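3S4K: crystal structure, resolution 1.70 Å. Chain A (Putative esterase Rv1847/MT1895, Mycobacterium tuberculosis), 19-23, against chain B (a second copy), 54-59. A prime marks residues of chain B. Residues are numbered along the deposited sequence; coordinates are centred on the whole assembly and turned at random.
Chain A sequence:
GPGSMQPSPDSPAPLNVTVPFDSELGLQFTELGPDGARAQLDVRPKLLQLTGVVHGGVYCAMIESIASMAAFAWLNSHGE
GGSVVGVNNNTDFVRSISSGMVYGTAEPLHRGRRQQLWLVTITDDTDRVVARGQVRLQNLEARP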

ATOM      1  N   VAL A  19      10.149  12.507   4.955  1.00 17.70           N
ATOM      2  CA  VAL A  19       9.504  11.264   5.483  1.00 16.42           C
ATOM      3  C   VAL A  19      10.381  10.099   5.029  1.00 15.52           C
ATOM      4  O   VAL A  19      10.587   9.921   3.836  1.00 15.81           O
ATOM      5  CB  VAL A  19       8.049  11.099   4.953  1.00 16.09           C
ATOM      6  CG1 VAL A  19       7.459   9.733   5.334  1.00 16.96           C
ATOM      7  CG2 VAL A  19       7.136  12.204   5.484  1.00 15.95           C
ATOM      8  N   PRO A  20      10.921   9.304   5.978  1.00 14.50           N
ATOM      9  CA  PRO A  20      11.927   8.328   5.561  1.00 13.88           C
ATOM     10  C   PRO A  20      11.510   7.394   4.439  1.00 12.22           C
ATOM     11  O   PRO A  20      12.261   7.244   3.490  1.00 12.22           O
ATOM     12  CB  PRO A  20      12.226   7.546   6.842  1.00 14.49           C
ATOM     13  CG  PRO A  20      11.959   8.532   7.928  1.00 14.77           C
ATOM     14  CD  PRO A  20      10.791   9.367   7.445  1.00 14.88           C
ATOM     15  N   PHE A  21      10.347   6.753   4.533  1.00 10.74           N
ATOM     16  CA  PHE A  21       9.952   5.820   3.474  1.00 10.81           C
ATOM     17  C   PHE A  21       9.711   6.534   2.150  1.00 10.40           C
ATOM     18  O   PHE A  21       9.942   5.949   1.090  1.00 10.72           O
ATOM     19  CB  PHE A  21       8.734   4.987   3.886  1.00 10.73           C
ATOM     20  CG  PHE A  21       8.445   3.826   2.965  1.00 11.10           C
ATOM     21  CD1 PHE A  21       9.416   2.875   2.680  1.00 10.56           C
ATOM     22  CD2 PHE A  21       7.177   3.653   2.436  1.00  9.30           C
ATOM     23  CE1 PHE A  21       9.137   1.811   1.830  1.00 13.06           C
ATOM     24  CE2 PHE A  21       6.895   2.590   1.621  1.00 10.37           C
ATOM     25  CZ  PHE A  21       7.871   1.678   1.303  1.00 11.42           C
ATOM     26  N   ASP A  22       9.283   7.799   2.183  1.00 11.34           N
ATOM     27  CA  ASP A  22       9.109   8.540   0.934  1.00 11.66           C
ATOM     28  C   ASP A  22      10.455   8.685   0.223  1.00 12.40           C
ATOM     29  O   ASP A  22      10.515   8.664  -1.009  1.00 12.14           O
ATOM     30  CB  ASP A  22       8.480   9.928   1.158  1.00 12.22           C
ATOM     31  CG  ASP A  22       6.994   9.870   1.495  1.00 13.16           C
ATOM     32  OD1 ASP A  22       6.370   8.785   1.410  1.00 14.00           O
ATOM     33  OD2 ASP A  22       6.426  10.938   1.852  1.00 15.46           O
ATOM     34  N   SER A  23      11.535   8.850   0.976  1.00 13.08           N
ATOM     35  CA  SER A  23      12.859   8.916   0.339  1.00 14.51           C
ATOM     36  C   SER A  23      13.194   7.620  -0.402  1.00 14.16           C
ATOM     37  O   SER A  23      13.808   7.656  -1.480  1.00 14.75           O
ATOM     38  CB  SER A  23      13.942   9.239   1.361  1.00 15.36           C
ATOM     39  OG  SER A  23      15.214   9.368   0.731  1.00 20.83           O
TER
ATOM     40  N   VAL B  54       5.910   2.789  11.634  1.00  9.31           N
ATOM     41  CA  VAL B  54       5.952   2.210  10.287  1.00  9.22           C
ATOM     42  C   VAL B  54       5.021   2.990   9.352  1.00  9.03           C
ATOM     43  O   VAL B  54       3.866   3.240   9.705  1.00  9.61           O
ATOM     44  CB  VAL B  54       5.538   0.703  10.302  1.00  9.19           C
ATOM     45  CG1 VAL B  54       5.513   0.115   8.864  1.00  8.45           C
ATOM     46  CG2 VAL B  54       6.478  -0.093  11.220  1.00  9.04           C
ATOM     47  N   HIS B  55       5.515   3.344   8.167  1.00  8.50           N
ATOM     48  CA  HIS B  55       4.696   3.925   7.102  1.00  9.17           C
ATOM     49  C   HIS B  55       3.635   2.924   6.665  1.00  9.27           C
ATOM     50  O   HIS B  55       3.948   1.773   6.369  1.00  9.72           O
ATOM     51  CB  HIS B  55       5.606   4.293   5.948  1.00  9.85           C
ATOM     52  CG  HIS B  55       4.963   5.129   4.893  1.00 10.42           C
ATOM     53  ND1 HIS B  55       3.999   4.640   4.044  1.00  9.06           N
ATOM     54  CD2 HIS B  55       5.207   6.402   4.497  1.00 12.94           C
ATOM     55  CE1 HIS B  55       3.650   5.586   3.189  1.00 11.54           C
ATOM     56  NE2 HIS B  55       4.369   6.663   3.442  1.00 14.44           N
ATOM     57  N   GLY B  56       2.366   3.334   6.671  1.00  9.24           N
ATOM     58  CA  GLY B  56       1.275   2.423   6.283  1.00  8.79           C
ATOM     59  C   GLY B  56       1.450   1.711   4.946  1.00  8.70           C
ATOM     60  O   GLY B  56       1.033   0.551   4.754  1.00  9.03           O
ATOM     61  N   GLY B  57       2.032   2.430   4.008  1.00  8.10           N
ATOM     62  CA  GLY B  57       2.408   1.881   2.703  1.00  7.19           C
ATOM     63  C   GLY B  57       3.226   0.612   2.768  1.00  7.30           C
ATOM     64  O   GLY B  57       3.095  -0.246   1.900  1.00  7.62           O
ATOM     65  N   VAL B  58       4.093   0.486   3.778  1.00  7.47           N
ATOM     66  CA  VAL B  58       4.890  -0.738   3.948  1.00  7.98           C
ATOM     67  C   VAL B  58       3.979  -1.944   4.137  1.00  7.42           C
ATOM     68  O   VAL B  58       4.139  -2.972   3.498  1.00  6.67           O
ATOM     69  CB  VAL B  58       5.827  -0.608   5.153  1.00  7.70           C
ATOM     70  CG1 VAL B  58       6.511  -1.960   5.494  1.00  9.40           C
ATOM     71  CG2 VAL B  58       6.859   0.516   4.889  1.00  9.30           C
ATOM     72  N   TYR B  59       2.983  -1.790   4.997  1.00  7.58           N
ATOM     73  CA  TYR B  59       2.016  -2.862   5.224  1.00  7.42           C
ATOM     74  C   TYR B  59       1.140  -3.113   4.004  1.00  7.28           C
ATOM     75  O   TYR B  59       0.890  -4.272   3.657  1.00  6.86           O
ATOM     76  CB  TYR B  59       1.112  -2.552   6.406  1.00  7.85           C
ATOM     77  CG  TYR B  59       1.822  -2.443   7.732  1.00  7.46           C
ATOM     78  CD1 TYR B  59       2.711  -3.420   8.145  1.00  7.39           C
ATOM     79  CD2 TYR B  59       1.530  -1.405   8.611  1.00  8.41           C
ATOM     80  CE1 TYR B  59       3.353  -3.338   9.386  1.00  8.62           C
ATOM     81  CE2 TYR B  59       2.170  -1.295   9.863  1.00  8.20           C
ATOM     82  CZ  TYR B  59       3.069  -2.254  10.245  1.00  8.35           C
ATOM     83  OH  TYR B  59       3.672  -2.128  11.475  1.00 10.04           O
TER

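Two aromatic side chains, Phe21 and His55′, account for most of this small contact, which buries 207 Å² over both sides. Val58′ covers the next largest share. No hydrogen bond crosses between the two stretches, so the contact rests on packing.

Phe21 lies in the first turn of a helix. Its CA-to-CB bond points toward chain B, and chi1 is t. The ring reaches across to the start of a helix in the second copy. There it meets His55′, Gly57′ and Val58′. The methyl CG2 of Val58′ lies over one face of the Phe21 ring, 3.8 Å from the ring centroid and only 6° off the ring normal. This is a CH-pi contact with the methyl almost directly above the centre of the ring. The closest atom pair is Phe21 CE2 to Val58′ CG2, at 3.9 Å. The CA-to-CB bond of Val58′ points sideways, yet this methyl still reaches the ring.

His55′ packs beside the same phenylalanine. Phe21 CD2 lies over one face of the imidazole and is 3.6 Å from His55′ CG. The ring planes meet at 59° and the centroids are 5.1 Å apart, so the aromatic pair is oblique, neither stacked nor edge-to-face. The CA atoms of Phe21 and His55′ are 6.7 Å apart, and both CA-to-CB bonds point toward the opposing stretch.

The imidazole also has a role within its own chain. His55′ is the N-cap of the helix that follows. Its ND1 accepts a hydrogen bond from Gly57′ N at 3.0 Å, with an angle of 134° at the hydrogen. The cap satisfies a backbone NH at the helix start, and the same ring meets Phe21. Gly57′ has no side chain, and a CB at its ideal position would lie 2.9 Å from His55′ ND1, a clash. The backbone of Gly57′ comes near the phenylalanine, with Gly57′ C 4.3 Å from Phe21 CE2.

Two smaller contacts from chain A also reach the imidazole. Val19 CG1 sits at the ring edge, near its plane, 4.1 Å from His55′ CD2. The CA-to-CB bond of Asp22 points sideways, but the end of the side chain comes nearer, with OD1 3.6 Å from His55′ NE2. This approach is not a hydrogen bond; both atoms are hydrogen-bonded elsewhere in the structure. Pro20 and Ser23 make no contact with the chain B stretch.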